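Local coordinates for protein thin, isoform D (Drosophila melanogaster, PDB 6XG7) that probably helps transfer ubiquitin to target proteins through a zinc-binding RING finger, this chain being its C-terminal NHL-repeat beta-propeller, a protein-interaction domain, at residues Pro48-Val53 against Glu284-Met289; Gln185-Tyr191 against Val202-Asn207; His190-Asn196 against Arg237-Asp243; Thr197-Ile201 against Ile212-Asn216; Asn207-Gln211 against Thr222-Glu226. The contacts are given in a common frame with arbitrary orientation. Where two conformers were deposited one is given. Numbering follows the deposited sequence.

Contact 1 of 5, residues Pro48-Val53 against Glu284-Met289; sequences PRGLAV and EGVAIM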
# COMPACT_ATOMS: atom_id res chain seq x y z
N PRO A 48 -9.07 6.10 -6.22
CA PRO A 48 -8.15 5.99 -5.08
C PRO A 48 -7.21 4.80 -5.23
O PRO A 48 -7.54 3.79 -5.84
CB PRO A 48 -9.10 5.79 -3.90
CG PRO A 48 -10.28 5.09 -4.49
CD PRO A 48 -10.43 5.62 -5.89
N ARG A 49 -6.03 4.94 -4.63
CA ARG A 49 -4.98 3.93 -4.78
C ARG A 49 -4.48 3.47 -3.42
O ARG A 49 -5.02 2.52 -2.85
CB ARG A 49 -3.89 4.42 -5.73
CG ARG A 49 -4.43 4.62 -7.14
CD ARG A 49 -3.34 4.69 -8.17
NE ARG A 49 -3.82 5.14 -9.48
CZ ARG A 49 -4.06 4.36 -10.53
NH1 ARG A 49 -3.89 3.03 -10.46
NH2 ARG A 49 -4.48 4.91 -11.66
N GLY A 50 -3.44 4.12 -2.90
CA GLY A 50 -2.88 3.71 -1.63
C GLY A 50 -3.81 3.99 -0.46
O GLY A 50 -4.66 4.88 -0.49
N LEU A 51 -3.63 3.19 0.58
CA LEU A 51 -4.38 3.29 1.81
C LEU A 51 -3.43 3.06 2.98
O LEU A 51 -2.51 2.26 2.89
CB LEU A 51 -5.41 2.15 1.79
CG LEU A 51 -6.58 2.06 2.72
CD1 LEU A 51 -7.36 3.36 2.70
CD2 LEU A 51 -7.43 0.88 2.25
N ALA A 52 -3.69 3.74 4.09
CA ALA A 52 -2.89 3.53 5.28
C ALA A 52 -3.76 3.72 6.50
O ALA A 52 -4.80 4.37 6.42
CB ALA A 52 -1.71 4.51 5.34
N VAL A 53 -3.31 3.19 7.63
CA VAL A 53 -3.92 3.47 8.92
C VAL A 53 -3.00 4.40 9.70
O VAL A 53 -1.79 4.17 9.78
CB VAL A 53 -4.25 2.18 9.71
CG1 VAL A 53 -4.74 2.51 11.11
CG2 VAL A 53 -5.32 1.42 8.98
N GLU A 284 -6.62 -1.85 -5.12
CA GLU A 284 -5.34 -1.17 -5.00
C GLU A 284 -4.78 -1.42 -3.61
O GLU A 284 -4.42 -2.55 -3.28
CB GLU A 284 -5.52 0.31 -5.34
CG GLU A 284 -5.76 0.56 -6.82
CD GLU A 284 -4.49 0.51 -7.66
OE1 GLU A 284 -3.39 0.26 -7.13
OE2 GLU A 284 -4.60 0.73 -8.89
N GLY A 285 -4.71 -0.39 -2.77
CA GLY A 285 -4.11 -0.53 -1.46
C GLY A 285 -4.95 -1.34 -0.48
O GLY A 285 -6.17 -1.50 -0.62
N VAL A 286 -4.27 -1.85 0.55
CA VAL A 286 -4.90 -2.56 1.65
C VAL A 286 -4.18 -2.13 2.92
O VAL A 286 -3.00 -1.76 2.89
CB VAL A 286 -4.86 -4.10 1.44
CG1 VAL A 286 -3.46 -4.61 1.47
CG2 VAL A 286 -5.74 -4.84 2.44
N ALA A 287 -4.90 -2.13 4.04
CA ALA A 287 -4.32 -1.78 5.33
C ALA A 287 -5.10 -2.49 6.43
O ALA A 287 -6.19 -3.02 6.19
CB ALA A 287 -4.32 -0.25 5.54
N ILE A 288 -4.53 -2.51 7.63
CA ILE A 288 -5.09 -3.25 8.76
C ILE A 288 -5.11 -2.35 10.00
O ILE A 288 -4.08 -1.78 10.37
CB ILE A 288 -4.33 -4.58 8.98
CG1 ILE A 288 -4.91 -5.43 10.11
CG2 ILE A 288 -2.85 -4.36 9.21
CD1 ILE A 288 -6.24 -6.01 9.79
N MET A 289 -6.28 -2.20 10.61
CA MET A 289 -6.41 -1.44 11.85
C MET A 289 -5.94 -2.29 13.03
O MET A 289 -5.82 -3.51 12.94
CB MET A 289 -7.86 -1.05 12.13
CG MET A 289 -8.46 0.04 11.24
SD MET A 289 -10.16 0.43 11.70
CE MET A 289 -10.60 1.66 10.50
O HOH W 1 -1.84 0.53 0.73
O HOH W 2 -1.00 -0.23 4.25

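Contact 2 of 5, residues Gln185-Tyr191 against Val202-Asn207; sequences QLEHPHY and VSDSNN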
# COMPACT_ATOMS: atom_id res chain seq x y z
N GLN A 185 14.30 -11.00 -8.09
CA GLN A 185 13.95 -10.13 -9.19
C GLN A 185 12.47 -9.75 -9.12
O GLN A 185 11.66 -10.43 -8.47
CB GLN A 185 14.30 -10.80 -10.53
CG GLN A 185 15.81 -10.96 -10.71
CD GLN A 185 16.19 -11.75 -11.93
OE1 GLN A 185 15.46 -12.65 -12.34
NE2 GLN A 185 17.35 -11.44 -12.51
N LEU A 186 12.14 -8.63 -9.75
CA LEU A 186 10.82 -8.05 -9.66
C LEU A 186 10.37 -7.56 -11.02
O LEU A 186 11.19 -7.11 -11.83
CB LEU A 186 10.83 -6.85 -8.70
CG LEU A 186 11.26 -7.12 -7.25
CD1 LEU A 186 11.56 -5.80 -6.52
CD2 LEU A 186 10.17 -7.92 -6.54
N GLU A 187 9.07 -7.65 -11.28
CA GLU A 187 8.46 -7.14 -12.51
C GLU A 187 7.28 -6.27 -12.13
O GLU A 187 6.24 -6.79 -11.72
CB GLU A 187 8.03 -8.28 -13.43
CG GLU A 187 9.16 -8.96 -14.14
CD GLU A 187 9.78 -8.08 -15.21
OE1 GLU A 187 9.16 -7.09 -15.64
OE2 GLU A 187 10.91 -8.40 -15.61
N HIS A 188 7.45 -4.95 -12.26
CA HIS A 188 6.38 -4.01 -11.97
C HIS A 188 5.89 -4.15 -10.53
O HIS A 188 4.68 -4.30 -10.32
CB HIS A 188 5.16 -4.22 -12.88
CG HIS A 188 5.41 -3.91 -14.33
ND1 HIS A 188 4.55 -3.14 -15.08
CD2 HIS A 188 6.40 -4.29 -15.17
CE1 HIS A 188 5.00 -3.05 -16.32
NE2 HIS A 188 6.13 -3.74 -16.40
N PRO A 189 6.76 -4.11 -9.53
CA PRO A 189 6.30 -4.17 -8.14
C PRO A 189 5.49 -2.92 -7.83
O PRO A 189 5.85 -1.81 -8.24
CB PRO A 189 7.60 -4.21 -7.34
CG PRO A 189 8.56 -3.39 -8.21
CD PRO A 189 8.20 -3.79 -9.61
N HIS A 190 4.39 -3.10 -7.10
CA HIS A 190 3.50 -2.00 -6.77
C HIS A 190 3.50 -1.62 -5.30
O HIS A 190 3.71 -0.45 -4.98
CB HIS A 190 2.06 -2.28 -7.23
CG HIS A 190 1.84 -2.11 -8.70
ND1 HIS A 190 2.28 -3.03 -9.63
CD2 HIS A 190 1.26 -1.12 -9.41
CE1 HIS A 190 1.95 -2.63 -10.84
NE2 HIS A 190 1.32 -1.47 -10.74
N TYR A 191 3.20 -2.54 -4.39
CA TYR A 191 3.02 -2.19 -2.99
C TYR A 191 3.98 -2.96 -2.10
O TYR A 191 4.63 -3.93 -2.51
CB TYR A 191 1.55 -2.38 -2.58
CG TYR A 191 0.60 -1.40 -3.23
CD1 TYR A 191 0.36 -0.16 -2.65
CD2 TYR A 191 -0.09 -1.71 -4.40
CE1 TYR A 191 -0.52 0.74 -3.22
CE2 TYR A 191 -0.98 -0.81 -4.99
CZ TYR A 191 -1.19 0.41 -4.39
OH TYR A 191 -2.07 1.33 -4.93
N VAL A 202 6.89 -7.51 -0.63
CA VAL A 202 6.71 -6.77 -1.87
C VAL A 202 5.73 -7.50 -2.77
O VAL A 202 5.89 -8.70 -3.02
CB VAL A 202 8.06 -6.58 -2.60
CG1 VAL A 202 7.85 -5.81 -3.92
CG2 VAL A 202 9.07 -5.88 -1.68
N SER A 203 4.71 -6.79 -3.27
CA SER A 203 3.83 -7.39 -4.27
C SER A 203 4.49 -7.25 -5.63
O SER A 203 4.65 -6.15 -6.17
CB SER A 203 2.42 -6.80 -4.27
OG SER A 203 2.42 -5.41 -4.55
N ASP A 204 4.90 -8.39 -6.17
CA ASP A 204 5.67 -8.47 -7.41
C ASP A 204 4.66 -8.75 -8.52
O ASP A 204 4.49 -9.88 -8.98
CB ASP A 204 6.70 -9.58 -7.25
CG ASP A 204 7.65 -9.67 -8.43
OD1 ASP A 204 7.60 -8.76 -9.29
OD2 ASP A 204 8.43 -10.65 -8.49
N SER A 205 3.97 -7.68 -8.94
CA SER A 205 2.68 -7.83 -9.60
C SER A 205 2.75 -8.68 -10.86
O SER A 205 1.94 -9.60 -11.04
CB SER A 205 2.08 -6.46 -9.89
OG SER A 205 2.03 -5.72 -8.68
N ASN A 206 3.69 -8.39 -11.76
CA ASN A 206 3.68 -9.09 -13.04
C ASN A 206 4.30 -10.47 -12.95
O ASN A 206 4.27 -11.21 -13.94
CB ASN A 206 4.36 -8.25 -14.14
CG ASN A 206 3.43 -7.23 -14.76
OD1 ASN A 206 2.34 -6.96 -14.25
ND2 ASN A 206 3.84 -6.69 -15.88
N ASN A 207 4.84 -10.85 -11.79
CA ASN A 207 5.21 -12.22 -11.52
C ASN A 207 4.19 -12.95 -10.65
O ASN A 207 4.43 -14.09 -10.24
CB ASN A 207 6.58 -12.26 -10.85
CG ASN A 207 7.69 -11.85 -11.79
OD1 ASN A 207 7.65 -12.14 -13.00
ND2 ASN A 207 8.70 -11.19 -11.25
O HOH W 3 6.56 -7.61 -16.86

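Contact 3 of 5, residues His190-Asn196 against Arg237-Asp243; sequences HYIAVSN and RGVAVDD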
# COMPACT_ATOMS: atom_id res chain seq x y z
N HIS A 190 4.39 -3.10 -7.10
CA HIS A 190 3.50 -2.00 -6.77
C HIS A 190 3.50 -1.62 -5.30
O HIS A 190 3.71 -0.45 -4.98
CB HIS A 190 2.06 -2.28 -7.23
CG HIS A 190 1.84 -2.11 -8.70
ND1 HIS A 190 2.28 -3.03 -9.63
CD2 HIS A 190 1.26 -1.12 -9.41
CE1 HIS A 190 1.95 -2.63 -10.84
NE2 HIS A 190 1.32 -1.47 -10.74
N TYR A 191 3.20 -2.54 -4.39
CA TYR A 191 3.02 -2.19 -2.99
C TYR A 191 3.98 -2.96 -2.10
O TYR A 191 4.63 -3.93 -2.51
CB TYR A 191 1.55 -2.38 -2.58
CG TYR A 191 0.60 -1.40 -3.23
CD1 TYR A 191 0.36 -0.16 -2.65
CD2 TYR A 191 -0.09 -1.71 -4.40
CE1 TYR A 191 -0.52 0.74 -3.22
CE2 TYR A 191 -0.98 -0.81 -4.99
CZ TYR A 191 -1.19 0.41 -4.39
OH TYR A 191 -2.07 1.33 -4.93
N ILE A 192 4.06 -2.49 -0.85
CA ILE A 192 5.12 -2.91 0.06
C ILE A 192 4.66 -2.78 1.50
O ILE A 192 3.88 -1.89 1.86
CB ILE A 192 6.41 -2.10 -0.24
CG1 ILE A 192 7.62 -2.59 0.55
CG2 ILE A 192 6.17 -0.59 0.00
CD1 ILE A 192 8.91 -2.01 -0.03
N ALA A 193 5.20 -3.65 2.35
CA ALA A 193 4.96 -3.62 3.78
C ALA A 193 6.22 -4.13 4.47
O ALA A 193 6.97 -4.91 3.89
CB ALA A 193 3.76 -4.49 4.18
N VAL A 194 6.45 -3.68 5.69
CA VAL A 194 7.59 -4.13 6.48
C VAL A 194 7.08 -4.63 7.82
O VAL A 194 6.36 -3.91 8.53
CB VAL A 194 8.65 -3.02 6.67
CG1 VAL A 194 9.80 -3.53 7.51
CG2 VAL A 194 9.18 -2.57 5.33
N SER A 195 7.45 -5.86 8.18
CA SER A 195 6.98 -6.51 9.39
C SER A 195 7.80 -6.09 10.61
O SER A 195 8.90 -5.54 10.50
CB SER A 195 7.07 -8.02 9.23
OG SER A 195 8.42 -8.41 9.16
N ASN A 196 7.26 -6.40 11.80
CA ASN A 196 8.01 -6.23 13.05
C ASN A 196 9.27 -7.09 13.09
O ASN A 196 10.21 -6.78 13.83
CB ASN A 196 7.12 -6.60 14.24
CG ASN A 196 6.27 -5.45 14.71
OD1 ASN A 196 6.70 -4.30 14.67
ND2 ASN A 196 5.07 -5.75 15.17
N ARG A 237 -1.78 -6.48 -5.89
CA ARG A 237 -1.52 -5.06 -5.67
C ARG A 237 -1.23 -4.82 -4.19
O ARG A 237 -0.14 -5.15 -3.72
CB ARG A 237 -2.67 -4.21 -6.24
CG ARG A 237 -2.74 -4.25 -7.75
CD ARG A 237 -2.31 -2.94 -8.35
NE ARG A 237 -1.99 -3.10 -9.76
CZ ARG A 237 -2.02 -2.12 -10.65
NH1 ARG A 237 -2.37 -0.88 -10.30
NH2 ARG A 237 -1.69 -2.39 -11.90
N GLY A 238 -2.16 -4.23 -3.45
CA GLY A 238 -1.87 -3.86 -2.08
C GLY A 238 -1.41 -5.03 -1.22
O GLY A 238 -1.87 -6.16 -1.37
N VAL A 239 -0.49 -4.73 -0.32
CA VAL A 239 -0.07 -5.68 0.70
C VAL A 239 0.00 -4.96 2.04
O VAL A 239 0.33 -3.77 2.12
CB VAL A 239 1.28 -6.38 0.41
CG1 VAL A 239 1.17 -7.30 -0.76
CG2 VAL A 239 2.40 -5.37 0.21
N ALA A 240 -0.31 -5.69 3.11
CA ALA A 240 -0.20 -5.17 4.46
C ALA A 240 0.20 -6.30 5.38
O ALA A 240 0.06 -7.48 5.04
CB ALA A 240 -1.52 -4.56 4.94
N VAL A 241 0.71 -5.94 6.55
CA VAL A 241 1.12 -6.91 7.56
C VAL A 241 0.64 -6.40 8.91
O VAL A 241 0.70 -5.20 9.18
CB VAL A 241 2.65 -7.12 7.51
CG1 VAL A 241 3.41 -5.86 7.93
CG2 VAL A 241 3.06 -8.32 8.33
N ASP A 242 0.14 -7.32 9.76
CA ASP A 242 -0.26 -6.94 11.11
C ASP A 242 0.90 -7.12 12.08
O ASP A 242 2.02 -7.47 11.70
CB ASP A 242 -1.56 -7.63 11.54
CG ASP A 242 -1.37 -9.04 12.04
OD1 ASP A 242 -0.23 -9.57 12.10
OD2 ASP A 242 -2.41 -9.65 12.38
N ASP A 243 0.66 -6.84 13.35
CA ASP A 243 1.75 -6.81 14.32
C ASP A 243 2.36 -8.18 14.59
O ASP A 243 3.49 -8.24 15.07
CB ASP A 243 1.27 -6.19 15.63
CG ASP A 243 1.16 -4.69 15.54
OD1 ASP A 243 1.96 -4.07 14.80
OD2 ASP A 243 0.28 -4.12 16.20
O HOH W 4 1.33 -1.76 4.04
O HOH W 5 4.75 -7.59 11.72

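Contact 4 of 5, residues Thr197-Ile201 against Ile212-Asn216; sequences TNRVI and IFDVN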
# COMPACT_ATOMS: atom_id res chain seq x y z
N THR A 197 9.27 -8.19 12.34
CA THR A 197 10.45 -9.03 12.18
C THR A 197 11.41 -8.51 11.11
O THR A 197 12.35 -9.23 10.75
CB THR A 197 10.02 -10.46 11.86
OG1 THR A 197 9.16 -10.45 10.72
CG2 THR A 197 9.30 -11.08 13.06
N ASN A 198 11.20 -7.28 10.64
CA ASN A 198 12.08 -6.61 9.67
C ASN A 198 12.19 -7.39 8.37
O ASN A 198 13.27 -7.50 7.77
CB ASN A 198 13.42 -6.25 10.27
CG ASN A 198 13.30 -5.10 11.23
OD1 ASN A 198 12.74 -4.05 10.88
ND2 ASN A 198 13.74 -5.30 12.46
N ARG A 199 11.06 -7.89 7.92
CA ARG A 199 10.94 -8.47 6.59
C ARG A 199 10.21 -7.47 5.71
O ARG A 199 9.24 -6.85 6.13
CB ARG A 199 10.17 -9.79 6.66
CG ARG A 199 10.90 -10.83 7.48
CD ARG A 199 10.08 -12.06 7.67
NE ARG A 199 10.82 -13.04 8.45
CZ ARG A 199 10.46 -14.30 8.60
NH1 ARG A 199 9.36 -14.75 8.00
NH2 ARG A 199 11.20 -15.12 9.33
N VAL A 200 10.71 -7.32 4.48
CA VAL A 200 10.16 -6.41 3.50
C VAL A 200 9.34 -7.24 2.52
O VAL A 200 9.87 -8.09 1.80
CB VAL A 200 11.27 -5.63 2.78
CG1 VAL A 200 10.65 -4.66 1.79
CG2 VAL A 200 12.14 -4.94 3.79
N ILE A 201 8.03 -7.00 2.51
CA ILE A 201 7.06 -7.80 1.78
C ILE A 201 6.63 -6.99 0.57
O ILE A 201 6.09 -5.89 0.72
CB ILE A 201 5.85 -8.12 2.68
CG1 ILE A 201 6.30 -8.87 3.94
CG2 ILE A 201 4.79 -8.87 1.90
CD1 ILE A 201 5.37 -8.63 5.12
N ILE A 212 9.49 -11.78 -0.32
CA ILE A 212 9.82 -11.34 1.03
C ILE A 212 11.33 -11.31 1.15
O ILE A 212 12.00 -12.32 0.89
CB ILE A 212 9.17 -12.25 2.08
CG1 ILE A 212 7.65 -12.29 1.84
CG2 ILE A 212 9.48 -11.77 3.48
CD1 ILE A 212 6.89 -13.08 2.87
N PHE A 213 11.86 -10.16 1.54
CA PHE A 213 13.28 -9.89 1.65
C PHE A 213 13.61 -9.53 3.09
O PHE A 213 12.77 -9.07 3.85
CB PHE A 213 13.66 -8.66 0.82
CG PHE A 213 13.40 -8.78 -0.66
CD1 PHE A 213 12.15 -8.47 -1.18
CD2 PHE A 213 14.42 -9.13 -1.53
CE1 PHE A 213 11.93 -8.54 -2.55
CE2 PHE A 213 14.19 -9.20 -2.89
CZ PHE A 213 12.94 -8.91 -3.39
N ASP A 214 14.87 -9.70 3.48
CA ASP A 214 15.29 -9.02 4.70
C ASP A 214 15.60 -7.56 4.39
O ASP A 214 15.63 -7.14 3.23
CB ASP A 214 16.43 -9.76 5.42
CG ASP A 214 17.65 -9.99 4.54
OD1 ASP A 214 18.06 -9.06 3.82
OD2 ASP A 214 18.24 -11.09 4.63
N VAL A 215 15.78 -6.75 5.45
CA VAL A 215 15.98 -5.32 5.25
C VAL A 215 17.30 -5.05 4.54
O VAL A 215 17.47 -3.99 3.92
CB VAL A 215 15.88 -4.52 6.56
CG1 VAL A 215 14.42 -4.45 7.04
CG2 VAL A 215 16.78 -5.12 7.65
N ASN A 216 18.25 -5.99 4.61
CA ASN A 216 19.49 -5.89 3.86
C ASN A 216 19.31 -6.20 2.37
O ASN A 216 20.23 -5.95 1.59
CB ASN A 216 20.53 -6.84 4.45

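Contact 5 of 5, residues Asn207-Gln211 against Thr222-Glu226; sequences NHRIQ and TVGGE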
# COMPACT_ATOMS: atom_id res chain seq x y z
N ASN A 207 4.84 -10.85 -11.79
CA ASN A 207 5.21 -12.22 -11.52
C ASN A 207 4.19 -12.95 -10.65
O ASN A 207 4.43 -14.09 -10.24
CB ASN A 207 6.58 -12.26 -10.85
CG ASN A 207 7.69 -11.85 -11.79
OD1 ASN A 207 7.65 -12.14 -13.00
ND2 ASN A 207 8.70 -11.19 -11.25
N HIS A 208 3.05 -12.32 -10.36
CA HIS A 208 1.93 -12.99 -9.69
C HIS A 208 2.36 -13.61 -8.37
O HIS A 208 1.94 -14.72 -8.01
CB HIS A 208 1.27 -14.01 -10.61
CG HIS A 208 0.93 -13.45 -11.94
ND1 HIS A 208 0.00 -12.45 -12.11
CD2 HIS A 208 1.41 -13.74 -13.18
CE1 HIS A 208 -0.08 -12.14 -13.39
NE2 HIS A 208 0.76 -12.91 -14.06
N ARG A 209 3.18 -12.89 -7.61
CA ARG A 209 3.72 -13.43 -6.38
C ARG A 209 4.04 -12.30 -5.42
O ARG A 209 4.15 -11.13 -5.80
CB ARG A 209 4.97 -14.28 -6.64
CG ARG A 209 6.16 -13.46 -7.14
CD ARG A 209 7.32 -14.29 -7.61
NE ARG A 209 8.41 -13.42 -8.04
CZ ARG A 209 9.56 -13.86 -8.53
NH1 ARG A 209 9.79 -15.16 -8.62
NH2 ARG A 209 10.48 -13.00 -8.92
N ILE A 210 4.16 -12.66 -4.15
CA ILE A 210 4.74 -11.80 -3.13
C ILE A 210 6.16 -12.28 -2.88
O ILE A 210 6.42 -13.48 -2.76
CB ILE A 210 3.90 -11.82 -1.84
CG1 ILE A 210 2.86 -10.68 -1.84
CG2 ILE A 210 4.76 -11.57 -0.62
CD1 ILE A 210 1.91 -10.66 -2.97
N GLN A 211 7.10 -11.35 -2.82
CA GLN A 211 8.48 -11.67 -2.51
C GLN A 211 8.84 -11.02 -1.19
O GLN A 211 8.52 -9.85 -0.95
CB GLN A 211 9.44 -11.24 -3.61
CG GLN A 211 9.42 -12.17 -4.80
CD GLN A 211 10.76 -12.23 -5.50
OE1 GLN A 211 11.16 -11.27 -6.14
NE2 GLN A 211 11.45 -13.35 -5.36
N THR A 222 9.16 -16.65 -1.14
CA THR A 222 8.16 -16.24 -2.10
C THR A 222 6.84 -16.82 -1.62
O THR A 222 6.80 -17.93 -1.08
CB THR A 222 8.47 -16.81 -3.49
OG1 THR A 222 9.74 -16.31 -3.92
CG2 THR A 222 7.41 -16.41 -4.49
N VAL A 223 5.77 -16.06 -1.81
CA VAL A 223 4.42 -16.53 -1.52
C VAL A 223 3.65 -16.49 -2.82
O VAL A 223 3.62 -15.46 -3.51
CB VAL A 223 3.72 -15.66 -0.46
CG1 VAL A 223 2.29 -16.14 -0.27
CG2 VAL A 223 4.51 -15.66 0.84
N GLY A 224 3.06 -17.62 -3.17
CA GLY A 224 2.15 -17.67 -4.28
C GLY A 224 2.83 -17.81 -5.63
O GLY A 224 4.04 -18.02 -5.78
N GLY A 225 1.98 -17.66 -6.64
CA GLY A 225 2.31 -17.84 -8.04
C GLY A 225 1.02 -17.71 -8.81
O GLY A 225 -0.05 -17.57 -8.23
N GLU A 226 1.14 -17.77 -10.13
CA GLU A 226 0.02 -17.40 -10.99
C GLU A 226 -1.13 -18.41 -10.90
O GLU A 226 -0.93 -19.62 -11.10
CB GLU A 226 0.51 -17.31 -12.43
CG GLU A 226 -0.56 -16.88 -13.40
CD GLU A 226 -0.06 -16.73 -14.80
OE1 GLU A 226 1.18 -16.79 -15.02
OE2 GLU A 226 -0.91 -16.57 -15.69

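Contact 1 of 5, residues Pro48-Val53 against Glu284-Met289
This is a buried contact between the innermost strands of two blades of the six-bladed NHL beta-propeller, at the place where the ring closes: P48-V53 belongs to the first repeat and E284-M289 to the last. Strands 51-53 and 284-288 run almost parallel, 12° apart, with their axes 5.6 Å from each other at closest approach, yet they are not paired as neighbours in one sheet. A single backbone hydrogen bond joins the segments, from G285 N to R49 O (2.9 Å). G285 lets the chains come this near, because a CB there would clash with both R49 O and L51 N. Farther along, water fills the gap: water 1 accepts from L51 N at 3.2 Å, and water 2 lies 3.2 Å from L51 O and 2.9 Å from V286 O. Beside the backbone bond, R49 NH1 makes a salt bridge with E284 OE2 (2.9 Å), weak as a hydrogen bond, its angle bent to 118°. The same carboxylate also pairs with R237 and R299 and accepts from the hydroxyl of Y191, so it ties several blades together beside the central channel. Carbon contacts fill the rest of the interface. A287 CB faces L51 CG at 4.3 Å and A52 CA at 4.0 Å, while V53 CG2 reaches A287 CB at 4.0 Å and M289 CG at 4.1 Å and packs over the carbonyl I288 O at 3.7 Å.

Contact 2 of 5, residues Gln185-Tyr191 against Val202-Asn207
L186 brings the first apolar packing, its CD2 lying 4.1 Å from V202 CG1. At E187 the backbone is held twice: its N donates to D204 OD1 (2.7 Å, nearly straight) and its O accepts from N206 N (3.0 Å). Water 3 adds a bridge between the side chains, donating to E187 OE1 (2.9 Å) and accepting from N206 ND2 (3.0 Å). H188, with positive phi (58°), turns the chain, and N206 ND2 sits over a face of its ring, 3.5 Å from H188 CG. The opposite 3-10 turn, S205-N207, lies within the D-x-x-N-H-R signature, D204 to R209, that recurs with little change in these NHL repeats: N207 N returns to D204 O (3.0 Å), N207 ND2 bonds D204 OD2 (2.8 Å), and R209 forms a salt bridge with the same carboxylate. P189 then lays CB against V202 CG1 (3.8 Å) and directs its CA-H at S203 O (CA to O 3.2 Å), as the hairpin between the first and second strands of the fourth blade begins. H190 N donates to S203 O (3.2 Å), while H190 ND1 donates to S205 OG (2.9 Å), a hydroxyl also bonded to P236 O. At Y191 the N reaches S203 OG (3.0 Å), whose other partner is R237 O, and Y191 O receives S203 N (3.0 Å).

Contact 3 of 5, residues His190-Asn196 against Arg237-Asp243
Side-chain geometry, more than backbone bonding, joins these inner strands of adjacent propeller blades, which run 7° from parallel with axes 5.6 Å apart. R237, its chi2 off the usual wells at -109°, lays its guanidinium flat on the imidazole of H190, centres 3.8 Å apart, planes at 22°. Its NH1 makes a salt bridge with E284, while ND1 of H190 is taken up by S205. The m rotamer of Y191 carries CD2 to 3.3 Å from R237 C and 3.4 Å from G238 N, and its hydroxyl bonds E284. V239, also m, wedges CG2 against I192 N (3.5 Å) and near A193 CB (4.3 Å). V241 is p, which brings CG1 within 4.0 Å of A193 CB and 3.6 Å of V194 O. Past the strand ends N196 ND2 donates to D243 O (3.0 Å), and water 5 accepts from N196 N (2.8 Å) and donates to D242 O (2.7 Å). I192 and V194 point their CB atoms away and pack on strands 142-147 and 153-157, while V239 and V241 touch S203 and I201, so strand 190-194 of the fourth blade has the third on one side and the fifth on the other.

Contact 4 of 5, residues Thr197-Ile201 against Ile212-Asn216
Strands 199-204 and 209-214, the second and third of the fourth propeller blade, form a beta hairpin, and this contact lies at the end away from its connecting turn. V200 and F213 are an antiparallel hydrogen-bonded pair in which every backbone polar group is paired across the strands: V200 N donates to F213 O (2.8 Å) and F213 N to V200 O (2.9 Å), both close to straight. Each of these carbonyls also receives a CA-H, from R199 CA to F213 O (3.3 Å) and from I212 CA to V200 O (3.3 Å). I201 and I212 follow as a non-hydrogen-bonded pair, so their backbones turn to the flanking strands: I201 bonds A193 of strand 185-194, and I212 bonds L220 and S221 on the other flank. Toward the loops the strands part. R199 N is met by S195 OG, and OD1 of D214 accepts from the backbone of K218. On one face V200 CB lies 4.3 Å from F213 CB, and V200 CG2 is 4.0 Å from V215 CG1; on the other, I201 CG1 meets I212 CG1 at 4.2 Å. V215 CG1 also covers N198 O at 3.3 Å. Two short backbone bonds thus fix the register, while hydrocarbon joins the blades, V200 packing on Y154 of the third and I201 on V241 of the fifth.

Contact 5 of 5, residues Asn207-Gln211 against Thr222-Glu226
The outer hairpin of the fourth propeller blade contains this contact, which starts beside a G1 beta bulge where H208 and R209 both face D204. H208 holds the positive-phi position of that bulge (phi 55°), and its carbonyl O comes within 3.1 Å of G225 CA. The regular pairing comes next: I210 N donates to V223 O (2.9 Å) and V223 N to I210 O (2.8 Å), with I210 CB 4.1 Å from V223 CB. These bonds join strand 209-214 to the outermost strand, 219-223, in the four-stranded antiparallel meander of an NHL blade. Beyond V223 the chain leaves the sheet through G224, whose phi of 83° favours glycine. E226 then leans on H208: its CG makes an off-centre CH-pi contact, 4.1 Å from the centroid of the H208 ring, while H208 ND1 bonds the backbone of F235. R209 CD lies 3.8 Å from T222 CG2, and the guanidinium runs on to a salt bridge with D204.

Contacts 2, 4 and 5 join strands within one blade, contacts 1 and 3 inner strands of different blades. Contacts 2 and 5, centres about 8 Å apart, meet in the salt bridge D204 OD2 to R209 NE (2.8 Å). A193 O and I201 N (2.7 Å) tie contact 3 to contact 4, S203 OG and R237 O (2.7 Å) to contact 2. Near the channel E284 connects contacts 1 and 3, through OE1 to Y191 OH (2.8 Å) and OE2 to R237 NH1 (3.1 Å). Contacts 4 and 5 lie farther out, centres about 20 Å from that of contact 1. A sulfate, probably from crystallisation, lies about 5 Å from A52's side chain, one equally near V241's.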